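Local coordinates for protein putative modulator of DNA gyrase (PDB 1VPB) that is of unconfirmed function but probably acts as a metallopeptidase of the PmbA/TldD type, at residues I365-G379 with Y391-L403. Sequence-based numbering, arbitrary orientation.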
loop_
_atom_site.group_PDB
_atom_site.type_symbol
_atom_site.label_atom_id
_atom_site.label_comp_id
_atom_site.label_asym_id
_atom_site.label_seq_id
_atom_site.Cartn_x
_atom_site.Cartn_y
_atom_site.Cartn_z
ATOM N N ILE A 365 -19.837 -23.649 -19.046
ATOM C CA ILE A 365 -20.357 -24.344 -17.871
ATOM C C ILE A 365 -21.263 -25.495 -18.310
ATOM O O ILE A 365 -21.202 -26.609 -17.791
ATOM C CB ILE A 365 -21.126 -23.366 -16.986
ATOM C CG1 ILE A 365 -20.161 -22.396 -16.297
ATOM C CG2 ILE A 365 -21.961 -24.078 -15.932
ATOM C CD1 ILE A 365 -20.871 -21.244 -15.712
ATOM N N ALA A 366 -22.091 -25.201 -19.298
ATOM C CA ALA A 366 -23.074 -26.168 -19.793
ATOM C C ALA A 366 -22.417 -27.469 -20.270
ATOM O O ALA A 366 -23.055 -28.536 -20.275
ATOM C CB ALA A 366 -23.875 -25.547 -20.903
ATOM N N GLY A 367 -21.146 -27.392 -20.664
ATOM C CA GLY A 367 -20.414 -28.567 -21.155
ATOM C C GLY A 367 -19.636 -29.364 -20.123
ATOM O O GLY A 367 -18.969 -30.341 -20.472
ATOM N N VAL A 368 -19.728 -28.980 -18.848
ATOM C CA VAL A 368 -18.921 -29.617 -17.796
ATOM C C VAL A 368 -19.748 -30.565 -16.935
ATOM O O VAL A 368 -20.754 -30.181 -16.355
ATOM C CB VAL A 368 -18.246 -28.558 -16.910
ATOM C CG1 VAL A 368 -17.531 -29.217 -15.743
ATOM C CG2 VAL A 368 -17.277 -27.715 -17.755
ATOM N N GLU A 369 -19.293 -31.807 -16.835
ATOM C CA GLU A 369 -20.025 -32.855 -16.103
ATOM C C GLU A 369 -19.747 -32.781 -14.598
ATOM O O GLU A 369 -20.654 -32.938 -13.806
ATOM C CB GLU A 369 -19.637 -34.238 -16.647
ATOM C CG GLU A 369 -20.470 -35.413 -16.140
ATOM C CD GLU A 369 -19.929 -36.744 -16.650
ATOM O OE1 GLU A 369 -18.828 -36.763 -17.250
ATOM O OE2 GLU A 369 -20.599 -37.779 -16.444
ATOM N N LYS A 370 -18.493 -32.571 -14.205
ATOM C CA LYS A 370 -18.170 -32.438 -12.786
ATOM C C LYS A 370 -17.086 -31.421 -12.611
ATOM O O LYS A 370 -15.931 -31.649 -12.985
ATOM C CB LYS A 370 -17.709 -33.761 -12.195
ATOM C CG LYS A 370 -17.275 -33.706 -10.728
ATOM C CD LYS A 370 -16.956 -35.120 -10.188
ATOM C CE LYS A 370 -16.248 -35.051 -8.838
ATOM N NZ LYS A 370 -15.892 -36.398 -8.320
ATOM N N GLY A 371 -17.453 -30.265 -12.075
ATOM C CA GLY A 371 -16.496 -29.200 -12.000
ATOM C C GLY A 371 -16.823 -28.251 -10.889
ATOM O O GLY A 371 -17.784 -28.453 -10.146
ATOM N N ILE A 372 -15.996 -27.235 -10.809
ATOM C CA ILE A 372 -16.196 -26.094 -9.926
ATOM C C ILE A 372 -15.971 -24.848 -10.742
ATOM O O ILE A 372 -14.953 -24.697 -11.431
ATOM C CB ILE A 372 -15.208 -26.164 -8.735
ATOM C CG1 ILE A 372 -15.582 -27.356 -7.857
ATOM C CG2 ILE A 372 -15.191 -24.825 -7.956
ATOM C CD1 ILE A 372 -14.665 -27.572 -6.647
ATOM N N LEU A 373 -16.918 -23.922 -10.640
ATOM C CA LEU A 373 -16.765 -22.617 -11.228
ATOM C C LEU A 373 -16.151 -21.740 -10.148
ATOM O O LEU A 373 -16.697 -21.634 -9.057
ATOM C CB LEU A 373 -18.128 -22.062 -11.640
ATOM C CG LEU A 373 -18.092 -20.560 -11.977
ATOM C CD1 LEU A 373 -17.246 -20.229 -13.195
ATOM C CD2 LEU A 373 -19.520 -20.046 -12.135
ATOM N N VAL A 374 -15.020 -21.123 -10.455
ATOM C CA VAL A 374 -14.355 -20.184 -9.550
ATOM C C VAL A 374 -14.765 -18.743 -9.835
ATOM O O VAL A 374 -14.508 -18.190 -10.911
ATOM C CB VAL A 374 -12.818 -20.344 -9.640
ATOM C CG1 VAL A 374 -12.099 -19.263 -8.802
ATOM C CG2 VAL A 374 -12.456 -21.740 -9.163
ATOM N N THR A 375 -15.440 -18.134 -8.865
ATOM C CA THR A 375 -15.875 -16.751 -9.020
ATOM C C THR A 375 -15.065 -15.803 -8.168
ATOM O O THR A 375 -15.344 -14.586 -8.136
ATOM C CB THR A 375 -17.367 -16.616 -8.647
ATOM O OG1 THR A 375 -17.600 -17.050 -7.293
ATOM C CG2 THR A 375 -18.206 -17.514 -9.509
ATOM N N GLY A 376 -14.090 -16.340 -7.456
ATOM C CA GLY A 376 -13.234 -15.478 -6.669
ATOM C C GLY A 376 -12.136 -16.241 -5.980
ATOM O O GLY A 376 -12.254 -17.441 -5.744
ATOM N N PHE A 377 -11.059 -15.534 -5.680
ATOM C CA PHE A 377 -9.879 -16.116 -5.044
ATOM C C PHE A 377 -9.697 -15.479 -3.684
ATOM O O PHE A 377 -9.799 -14.258 -3.583
ATOM C CB PHE A 377 -8.640 -15.839 -5.899
ATOM C CG PHE A 377 -8.551 -16.680 -7.105
ATOM C CD1 PHE A 377 -8.151 -18.013 -6.989
ATOM C CD2 PHE A 377 -8.843 -16.171 -8.358
ATOM C CE1 PHE A 377 -8.083 -18.813 -8.083
ATOM C CE2 PHE A 377 -8.763 -16.970 -9.467
ATOM C CZ PHE A 377 -8.377 -18.289 -9.342
ATOM N N ASN A 378 -9.412 -16.292 -2.670
ATOM C CA ASN A 378 -9.287 -15.845 -1.277
ATOM C C ASN A 378 -7.959 -16.263 -0.648
ATOM O O ASN A 378 -7.899 -17.246 0.099
ATOM C CB ASN A 378 -10.407 -16.427 -0.408
ATOM C CG ASN A 378 -11.782 -16.267 -1.028
ATOM O OD1 ASN A 378 -12.026 -15.328 -1.798
ATOM N ND2 ASN A 378 -12.695 -17.188 -0.699
ATOM N N GLY A 379 -6.908 -15.501 -0.920
ATOM C CA GLY A 379 -5.624 -15.753 -0.276
ATOM C C GLY A 379 -4.905 -16.928 -0.904
ATOM O O GLY A 379 -5.483 -17.647 -1.718
ATOM N N TYR A 391 -4.340 -21.711 -3.744
ATOM C CA TYR A 391 -5.158 -20.508 -3.608
ATOM C C TYR A 391 -6.498 -20.828 -3.036
ATOM O O TYR A 391 -7.061 -21.884 -3.298
ATOM C CB TYR A 391 -5.395 -19.799 -4.936
ATOM C CG TYR A 391 -4.176 -19.427 -5.720
ATOM C CD1 TYR A 391 -3.249 -18.491 -5.238
ATOM C CD2 TYR A 391 -4.000 -19.918 -7.001
ATOM C CE1 TYR A 391 -2.149 -18.142 -6.003
ATOM C CE2 TYR A 391 -2.927 -19.576 -7.746
ATOM C CZ TYR A 391 -2.002 -18.698 -7.265
ATOM O OH TYR A 391 -0.952 -18.379 -8.065
ATOM N N GLY A 392 -7.042 -19.897 -2.264
ATOM C CA GLY A 392 -8.386 -20.090 -1.769
ATOM C C GLY A 392 -9.372 -19.726 -2.857
ATOM O O GLY A 392 -9.183 -18.740 -3.564
ATOM N N ILE A 393 -10.435 -20.512 -2.958
ATOM C CA ILE A 393 -11.477 -20.265 -3.938
ATOM C C ILE A 393 -12.893 -20.270 -3.335
ATOM O O ILE A 393 -13.173 -20.856 -2.296
ATOM C CB ILE A 393 -11.383 -21.286 -5.116
ATOM C CG1 ILE A 393 -11.707 -22.709 -4.651
ATOM C CG2 ILE A 393 -10.004 -21.189 -5.779
ATOM C CD1 ILE A 393 -13.177 -23.149 -4.932
ATOM N N GLU A 394 -13.761 -19.574 -4.040
ATOM C CA GLU A 394 -15.175 -19.686 -3.877
ATOM C C GLU A 394 -15.859 -19.708 -5.250
ATOM O O GLU A 394 -15.275 -19.297 -6.264
ATOM C CB GLU A 394 -15.663 -18.511 -3.029
ATOM C CG GLU A 394 -15.592 -17.147 -3.692
ATOM C CD GLU A 394 -16.258 -16.079 -2.827
ATOM O OE1 GLU A 394 -17.512 -15.960 -2.838
ATOM O OE2 GLU A 394 -15.515 -15.376 -2.128
ATOM N N GLY A 395 -17.109 -20.146 -5.267
ATOM C CA GLY A 395 -17.855 -20.260 -6.505
ATOM C C GLY A 395 -19.028 -21.219 -6.404
ATOM O O GLY A 395 -19.849 -21.149 -5.480
ATOM N N PHE A 396 -19.119 -22.112 -7.385
ATOM C CA PHE A 396 -20.191 -23.072 -7.450
ATOM C C PHE A 396 -19.714 -24.417 -7.933
ATOM O O PHE A 396 -18.851 -24.509 -8.820
ATOM C CB PHE A 396 -21.265 -22.587 -8.410
ATOM C CG PHE A 396 -22.097 -21.505 -7.844
ATOM C CD1 PHE A 396 -21.708 -20.188 -7.986
ATOM C CD2 PHE A 396 -23.253 -21.815 -7.122
ATOM C CE1 PHE A 396 -22.461 -19.168 -7.435
ATOM C CE2 PHE A 396 -24.013 -20.802 -6.580
ATOM C CZ PHE A 396 -23.600 -19.467 -6.746
ATOM N N LEU A 397 -20.317 -25.451 -7.372
ATOM C CA LEU A 397 -20.200 -26.780 -7.937
ATOM C C LEU A 397 -20.933 -26.792 -9.285
ATOM O O LEU A 397 -21.964 -26.120 -9.450
ATOM C CB LEU A 397 -20.789 -27.790 -6.957
ATOM C CG LEU A 397 -20.634 -29.278 -7.179
ATOM C CD1 LEU A 397 -19.154 -29.633 -7.333
ATOM C CD2 LEU A 397 -21.285 -30.046 -6.013
ATOM N N ILE A 398 -20.391 -27.555 -10.241
ATOM C CA ILE A 398 -21.003 -27.765 -11.565
ATOM C C ILE A 398 -21.283 -29.239 -11.674
ATOM O O ILE A 398 -20.361 -30.029 -11.545
ATOM C CB ILE A 398 -20.065 -27.377 -12.749
ATOM C CG1 ILE A 398 -19.502 -25.952 -12.631
ATOM C CG2 ILE A 398 -20.821 -27.491 -14.055
ATOM C CD1 ILE A 398 -18.396 -25.643 -13.637
ATOM N N GLU A 399 -22.545 -29.591 -11.893
ATOM C CA GLU A 399 -22.966 -30.980 -12.000
ATOM C C GLU A 399 -23.836 -31.084 -13.246
ATOM O O GLU A 399 -24.874 -30.427 -13.345
ATOM C CB GLU A 399 -23.755 -31.415 -10.763
ATOM C CG GLU A 399 -23.081 -31.162 -9.421
ATOM C CD GLU A 399 -23.889 -31.703 -8.251
ATOM O OE1 GLU A 399 -23.830 -32.928 -7.988
ATOM O OE2 GLU A 399 -24.576 -30.914 -7.586
ATOM N N ASN A 400 -23.380 -31.888 -14.203
ATOM C CA ASN A 400 -24.079 -32.096 -15.454
ATOM C C ASN A 400 -24.454 -30.773 -16.104
ATOM O O ASN A 400 -25.596 -30.576 -16.518
ATOM C CB ASN A 400 -25.306 -32.994 -15.212
ATOM C CG ASN A 400 -24.906 -34.351 -14.684
ATOM O OD1 ASN A 400 -23.995 -34.983 -15.227
ATOM N ND2 ASN A 400 -25.549 -34.791 -13.602
ATOM N N GLY A 401 -23.483 -29.860 -16.154
ATOM C CA GLY A 401 -23.633 -28.621 -16.887
ATOM C C GLY A 401 -24.411 -27.536 -16.183
ATOM O O GLY A 401 -24.699 -26.512 -16.786
ATOM N N LYS A 402 -24.760 -27.751 -14.912
ATOM C CA LYS A 402 -25.578 -26.803 -14.150
ATOM C C LYS A 402 -24.846 -26.451 -12.872
ATOM O O LYS A 402 -24.216 -27.311 -12.263
ATOM C CB LYS A 402 -26.938 -27.425 -13.776
ATOM C CG LYS A 402 -27.847 -27.798 -14.954
ATOM N N LEU A 403 -24.946 -25.186 -12.469
ATOM C CA LEU A 403 -24.403 -24.723 -11.214
ATOM C C LEU A 403 -25.293 -25.213 -10.105
ATOM O O LEU A 403 -26.527 -25.044 -10.168
ATOM C CB LEU A 403 -24.330 -23.194 -11.180
ATOM C CG LEU A 403 -23.499 -22.463 -12.243
ATOM C CD1 LEU A 403 -23.356 -21.030 -11.894
ATOM C CD2 LEU A 403 -22.146 -23.107 -12.358
#
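Ile398 packs against Ile365 of helix 361-366 and against Val368 in the loop that leads on to strand 370-378. Its chi1 of -53° sets CG1 beside the backbone N and CG2 anti to it; the CG2 methyl reaches Val368 CB at 4.0 Å, the two side chains crossing at about a right angle, while CD1 of the other branch lies against the Ile372-Leu373 peptide and meets Leu373 CB. Leu403 closes the same apolar patch: its CD2 abuts Ile365 CG2 at 3.7 Å, and its CD1 meets Leu373 CD2. Across the other face of the sheet, Ile393 sends CD1 to Ile372 CG2 and CG2 to Phe377 CE1 (3.8 Å). Val374 CG1 sits above one face of the Phe377 ring, toward its rim, and Arg258 makes cation-pi contacts with both that ring and Tyr391.

Strands 370-378 and 391-399 are antiparallel, joined by a ladder of backbone bonds that a classic beta bulge interrupts. There Glu394 O takes Thr375 N at 2.9 Å, in its carbonyl plane, plus weak bonds from Gly376 N and Thr375 OG1. Gly395 CA lies 3.1 Å from Leu373 O, a spot with no space for a side chain. Within the type I' turn Glu399-Lys402, Gly401 N bonds Val368 O at 2.8 Å.

Glu394 OE1 is hydrogen-bonded to Gln239 NE2, so the carboxylate is anchored beyond the pair, while aliphatic contacts and backbone bonds join these two neighbouring antiparallel strands within the C-terminal domain's mixed sheet.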